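Catalytic domain of the nuclear inclusion protein A (nia) (Tobacco etch virus, PDB 1LVM) cleaves polypeptides, probably the viral polyprotein, as a sequence-specific chymotrypsin-like cysteine protease of peptidase family C4. Local coordinates at residues Arg17-Leu29 against Val120-Val133. The protein carries 1 engineered substitution. Sequence-based numbering, arbitrary orientation.
Sequences RDYNPISSTICHL and VTTNFQTKSMSSMV
T122 and S23 form one of two hydrogen bonds between 17-29 and the hairpin 120-133. T122 OG1 donates to S23 O at 2.6 Å, tilted 29° from the carbonyl plane. From the opposite face of that plane, I26 N also reaches S23 O, closing the type I turn S23-I26. With OG1 anti to its carbonyl carbon (chi1 -59°), T122 turns the hydroxyl to S23 O. The I26 side chain runs alongside in the opposite direction, its CB 3.5 Å from T122 OG1. The other bond runs from S131 OG to N20 OD1 at 2.5 Å, which is short. N20 is held in turn by D18: N20 N and N20 ND2 approach D18 OD1 from opposite faces of the carboxylate. The backbone bond caps the start of helix 20-23.

Apolar side chains lie beside these bonds. V133 CG1 sits over one face of the Y19 ring, 4.2 Å from its centroid, a CH-pi contact. R17 CG lies over the opposite face. V120 splits its branches: CG2 approaches Y19 CD1 obliquely at 3.7 Å, while CG1 meets I22 CG2 at 4.1 Å. Toward the hairpin turn, M129 CE lies against S24 CA, but M129 is poorly ordered and its place less sure. F124 makes a ring-edge contact with a carbonyl oxygen: its CZ is 3.3 Å from I26 O, which lies in the ring plane. H28 CB touches the same ring.

The hairpin pairs T121 with M132 and N123 with S130. It belongs to the six-stranded barrel, whereas strand 26-33 runs between 36-45 and 62-67 in the other sheet. The contact thus joins the two beta domains of the chymotrypsin-like fold. P162 and V164 back I22, and Q66 of strand 62-67 touches F124.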
loop_
_atom_site.group_PDB
_atom_site.type_symbol
_atom_site.label_atom_id
_atom_site.label_comp_id
_atom_site.label_asym_id
_atom_site.label_seq_id
_atom_site.Cartn_x
_atom_site.Cartn_y
_atom_site.Cartn_z
ATOM N N ARG A 17 12.114 8.918 -14.451
ATOM C CA ARG A 17 11.887 7.475 -14.228
ATOM C C ARG A 17 10.438 7.192 -14.693
ATOM O O ARG A 17 9.551 8.041 -14.532
ATOM C CB ARG A 17 11.980 7.124 -12.762
ATOM C CG ARG A 17 11.787 5.624 -12.554
ATOM C CD ARG A 17 12.059 5.163 -11.079
ATOM N NE ARG A 17 13.412 5.422 -10.620
ATOM C CZ ARG A 17 14.473 4.626 -10.819
ATOM N NH1 ARG A 17 14.360 3.499 -11.462
ATOM N NH2 ARG A 17 15.669 4.996 -10.370
ATOM N N ASP A 18 10.211 6.002 -15.246
ATOM C CA ASP A 18 8.872 5.672 -15.709
ATOM C C ASP A 18 8.183 4.956 -14.531
ATOM O O ASP A 18 8.562 3.843 -14.211
ATOM C CB ASP A 18 8.952 4.698 -16.894
ATOM C CG ASP A 18 7.628 4.503 -17.555
ATOM O OD1 ASP A 18 6.602 4.881 -16.953
ATOM O OD2 ASP A 18 7.615 3.988 -18.709
ATOM N N TYR A 19 7.163 5.582 -13.934
ATOM C CA TYR A 19 6.492 4.990 -12.788
ATOM C C TYR A 19 5.235 4.286 -13.262
ATOM O O TYR A 19 4.475 3.759 -12.454
ATOM C CB TYR A 19 6.132 6.094 -11.747
ATOM C CG TYR A 19 7.321 6.648 -11.052
ATOM C CD1 TYR A 19 7.928 5.954 -9.999
ATOM C CD2 TYR A 19 7.932 7.875 -11.482
ATOM C CE1 TYR A 19 9.062 6.459 -9.386
ATOM C CE2 TYR A 19 9.102 8.337 -10.845
ATOM C CZ TYR A 19 9.634 7.663 -9.836
ATOM O OH TYR A 19 10.798 8.115 -9.199
ATOM N N ASN A 20 4.983 4.295 -14.568
ATOM C CA ASN A 20 3.755 3.658 -15.060
ATOM C C ASN A 20 3.690 2.160 -14.794
ATOM O O ASN A 20 2.595 1.647 -14.588
ATOM C CB ASN A 20 3.582 4.003 -16.530
ATOM C CG ASN A 20 3.311 5.504 -16.688
ATOM O OD1 ASN A 20 2.204 6.016 -16.379
ATOM N ND2 ASN A 20 4.345 6.230 -17.143
ATOM N N PRO A 21 4.853 1.454 -14.773
ATOM C CA PRO A 21 4.763 0.019 -14.505
ATOM C C PRO A 21 4.243 -0.209 -13.082
ATOM O O PRO A 21 3.602 -1.212 -12.794
ATOM C CB PRO A 21 6.193 -0.457 -14.672
ATOM C CG PRO A 21 6.728 0.467 -15.807
ATOM C CD PRO A 21 6.170 1.808 -15.355
ATOM N N ILE A 22 4.563 0.699 -12.176
ATOM C CA ILE A 22 4.027 0.572 -10.819
ATOM C C ILE A 22 2.579 1.049 -10.778
ATOM O O ILE A 22 1.665 0.351 -10.272
ATOM C CB ILE A 22 4.867 1.396 -9.792
ATOM C CG1 ILE A 22 6.182 0.708 -9.539
ATOM C CG2 ILE A 22 4.081 1.517 -8.475
ATOM C CD1 ILE A 22 7.210 1.575 -8.748
ATOM N N SER A 23 2.293 2.233 -11.330
ATOM C CA SER A 23 0.911 2.726 -11.214
ATOM C C SER A 23 -0.072 1.856 -11.947
ATOM O O SER A 23 -1.227 1.796 -11.541
ATOM C CB SER A 23 0.762 4.197 -11.714
ATOM O OG SER A 23 1.294 4.276 -12.978
ATOM N N SER A 24 0.384 1.145 -12.982
ATOM C CA SER A 24 -0.544 0.297 -13.736
ATOM C C SER A 24 -0.974 -0.919 -12.910
ATOM O O SER A 24 -1.949 -1.608 -13.250
ATOM C CB SER A 24 0.053 -0.120 -15.102
ATOM O OG SER A 24 1.203 -0.904 -14.939
ATOM N N THR A 25 -0.287 -1.163 -11.802
ATOM C CA THR A 25 -0.668 -2.316 -10.945
ATOM C C THR A 25 -1.490 -1.889 -9.735
ATOM O O THR A 25 -1.955 -2.750 -8.960
ATOM C CB THR A 25 0.538 -3.059 -10.377
ATOM O OG1 THR A 25 1.205 -2.213 -9.408
ATOM C CG2 THR A 25 1.535 -3.401 -11.482
ATOM N N ILE A 26 -1.677 -0.594 -9.553
ATOM C CA ILE A 26 -2.446 -0.133 -8.388
ATOM C C ILE A 26 -3.945 -0.337 -8.572
ATOM O O ILE A 26 -4.467 -0.192 -9.684
ATOM C CB ILE A 26 -2.118 1.353 -8.119
ATOM C CG1 ILE A 26 -0.669 1.438 -7.724
ATOM C CG2 ILE A 26 -3.160 1.953 -7.107
ATOM C CD1 ILE A 26 -0.179 2.911 -7.511
ATOM N N CYS A 27 -4.612 -0.818 -7.514
ATOM C CA CYS A 27 -6.030 -1.006 -7.540
ATOM C C CYS A 27 -6.655 -0.208 -6.450
ATOM O O CYS A 27 -6.040 0.020 -5.376
ATOM C CB CYS A 27 -6.390 -2.490 -7.211
ATOM S SG CYS A 27 -5.683 -3.753 -8.324
ATOM N N HIS A 28 -7.892 0.183 -6.686
ATOM C CA HIS A 28 -8.646 0.888 -5.650
ATOM C C HIS A 28 -9.590 -0.151 -5.036
ATOM O O HIS A 28 -10.325 -0.822 -5.759
ATOM C CB HIS A 28 -9.476 2.024 -6.180
ATOM C CG HIS A 28 -9.984 2.898 -5.074
ATOM N ND1 HIS A 28 -11.327 3.118 -4.845
ATOM C CD2 HIS A 28 -9.319 3.584 -4.104
ATOM C CE1 HIS A 28 -11.468 3.908 -3.790
ATOM N NE2 HIS A 28 -10.266 4.204 -3.321
ATOM N N LEU A 29 -9.593 -0.233 -3.698
ATOM C CA LEU A 29 -10.353 -1.249 -2.965
ATOM C C LEU A 29 -11.404 -0.640 -2.050
ATOM O O LEU A 29 -11.100 0.287 -1.289
ATOM C CB LEU A 29 -9.351 -2.042 -2.077
ATOM C CG LEU A 29 -8.077 -2.573 -2.800
ATOM C CD1 LEU A 29 -7.162 -3.330 -1.857
ATOM C CD2 LEU A 29 -8.445 -3.548 -3.900
ATOM N N VAL A 120 3.528 7.176 -5.174
ATOM C CA VAL A 120 2.943 6.930 -6.489
ATOM C C VAL A 120 1.533 6.489 -6.404
ATOM O O VAL A 120 1.211 5.668 -5.554
ATOM C CB VAL A 120 3.793 5.860 -7.243
ATOM C CG1 VAL A 120 3.090 5.479 -8.668
ATOM C CG2 VAL A 120 5.192 6.508 -7.496
ATOM N N THR A 121 0.670 7.068 -7.235
ATOM C CA THR A 121 -0.698 6.665 -7.225
ATOM C C THR A 121 -1.233 6.590 -8.645
ATOM O O THR A 121 -0.511 6.778 -9.600
ATOM C CB THR A 121 -1.545 7.622 -6.332
ATOM O OG1 THR A 121 -1.615 8.950 -6.878
ATOM C CG2 THR A 121 -0.912 7.724 -4.952
ATOM N N THR A 122 -2.532 6.316 -8.759
ATOM C CA THR A 122 -3.184 6.193 -10.046
ATOM C C THR A 122 -4.536 6.929 -9.870
ATOM O O THR A 122 -5.210 6.789 -8.834
ATOM C CB THR A 122 -3.496 4.688 -10.405
ATOM O OG1 THR A 122 -2.270 3.946 -10.428
ATOM C CG2 THR A 122 -4.076 4.577 -11.806
ATOM N N ASN A 123 -4.901 7.679 -10.875
ATOM C CA ASN A 123 -6.167 8.381 -10.873
ATOM C C ASN A 123 -7.168 7.556 -11.700
ATOM O O ASN A 123 -7.005 7.372 -12.941
ATOM C CB ASN A 123 -6.013 9.777 -11.480
ATOM C CG ASN A 123 -7.247 10.643 -11.269
ATOM O OD1 ASN A 123 -8.249 10.184 -10.743
ATOM N ND2 ASN A 123 -7.173 11.895 -11.681
ATOM N N PHE A 124 -8.202 7.072 -10.998
ATOM C CA PHE A 124 -9.271 6.262 -11.588
ATOM C C PHE A 124 -10.499 7.057 -12.034
ATOM O O PHE A 124 -11.308 6.567 -12.844
ATOM C CB PHE A 124 -9.698 5.184 -10.603
ATOM C CG PHE A 124 -8.724 4.072 -10.497
ATOM C CD1 PHE A 124 -8.561 3.191 -11.576
ATOM C CD2 PHE A 124 -7.991 3.858 -9.323
ATOM C CE1 PHE A 124 -7.702 2.091 -11.505
ATOM C CE2 PHE A 124 -7.102 2.747 -9.248
ATOM C CZ PHE A 124 -6.975 1.859 -10.345
ATOM N N GLN A 125 -10.670 8.269 -11.514
ATOM C CA GLN A 125 -11.828 9.048 -11.976
ATOM C C GLN A 125 -11.693 9.489 -13.441
ATOM O O GLN A 125 -12.703 9.757 -14.099
ATOM C CB GLN A 125 -12.119 10.268 -11.091
ATOM C CG GLN A 125 -10.912 11.013 -10.618
ATOM C CD GLN A 125 -10.583 10.692 -9.170
ATOM O OE1 GLN A 125 -10.761 9.555 -8.707
ATOM N NE2 GLN A 125 -10.088 11.689 -8.448
ATOM N N THR A 126 -10.461 9.578 -13.955
ATOM C CA THR A 126 -10.253 9.931 -15.370
ATOM C C THR A 126 -10.784 8.687 -16.112
ATOM O O THR A 126 -10.672 7.561 -15.600
ATOM C CB THR A 126 -8.753 10.144 -15.655
ATOM N N LYS A 127 -11.388 8.874 -17.285
ATOM C CA LYS A 127 -11.917 7.732 -18.038
ATOM C C LYS A 127 -10.869 6.622 -17.989
ATOM O O LYS A 127 -11.143 5.489 -17.569
ATOM C CB LYS A 127 -12.201 8.133 -19.495
ATOM N N SER A 128 -9.660 6.978 -18.412
ATOM C CA SER A 128 -8.534 6.061 -18.416
ATOM C C SER A 128 -7.685 6.413 -17.214
ATOM O O SER A 128 -7.242 7.558 -17.070
ATOM C CB SER A 128 -7.717 6.221 -19.699
ATOM N N MET A 129 -7.489 5.435 -16.340
ATOM C CA MET A 129 -6.676 5.630 -15.157
ATOM C C MET A 129 -5.332 6.230 -15.576
ATOM O O MET A 129 -4.730 5.811 -16.555
ATOM C CB MET A 129 -6.435 4.292 -14.473
ATOM C CG MET A 129 -5.847 3.260 -15.428
ATOM S SD MET A 129 -5.435 1.662 -14.674
ATOM C CE MET A 129 -3.747 1.938 -14.173
ATOM N N SER A 130 -4.882 7.219 -14.823
ATOM C CA SER A 130 -3.625 7.903 -15.053
ATOM C C SER A 130 -2.696 7.883 -13.811
ATOM O O SER A 130 -3.149 8.108 -12.678
ATOM C CB SER A 130 -3.914 9.346 -15.389
ATOM O OG SER A 130 -4.788 9.795 -14.385
ATOM N N SER A 131 -1.415 7.604 -14.056
ATOM C CA SER A 131 -0.374 7.587 -13.041
ATOM C C SER A 131 -0.026 8.965 -12.448
ATOM O O SER A 131 0.016 9.945 -13.200
ATOM C CB SER A 131 0.851 7.005 -13.686
ATOM O OG SER A 131 1.211 7.764 -14.820
ATOM N N MET A 132 0.293 9.027 -11.139
ATOM C CA MET A 132 0.595 10.288 -10.463
ATOM C C MET A 132 1.790 10.067 -9.561
ATOM O O MET A 132 1.891 8.992 -8.988
ATOM C CB MET A 132 -0.641 10.699 -9.697
ATOM C CG MET A 132 -1.863 10.711 -10.633
ATOM S SD MET A 132 -3.404 11.263 -9.831
ATOM C CE MET A 132 -2.992 12.549 -9.138
ATOM N N VAL A 133 2.693 11.060 -9.458
ATOM C CA VAL A 133 3.912 10.927 -8.656
ATOM C C VAL A 133 4.057 12.204 -7.878
ATOM O O VAL A 133 3.841 13.313 -8.395
ATOM C CB VAL A 133 5.139 10.811 -9.546
ATOM C CG1 VAL A 133 6.352 10.279 -8.725
ATOM C CG2 VAL A 133 4.845 9.847 -10.655
#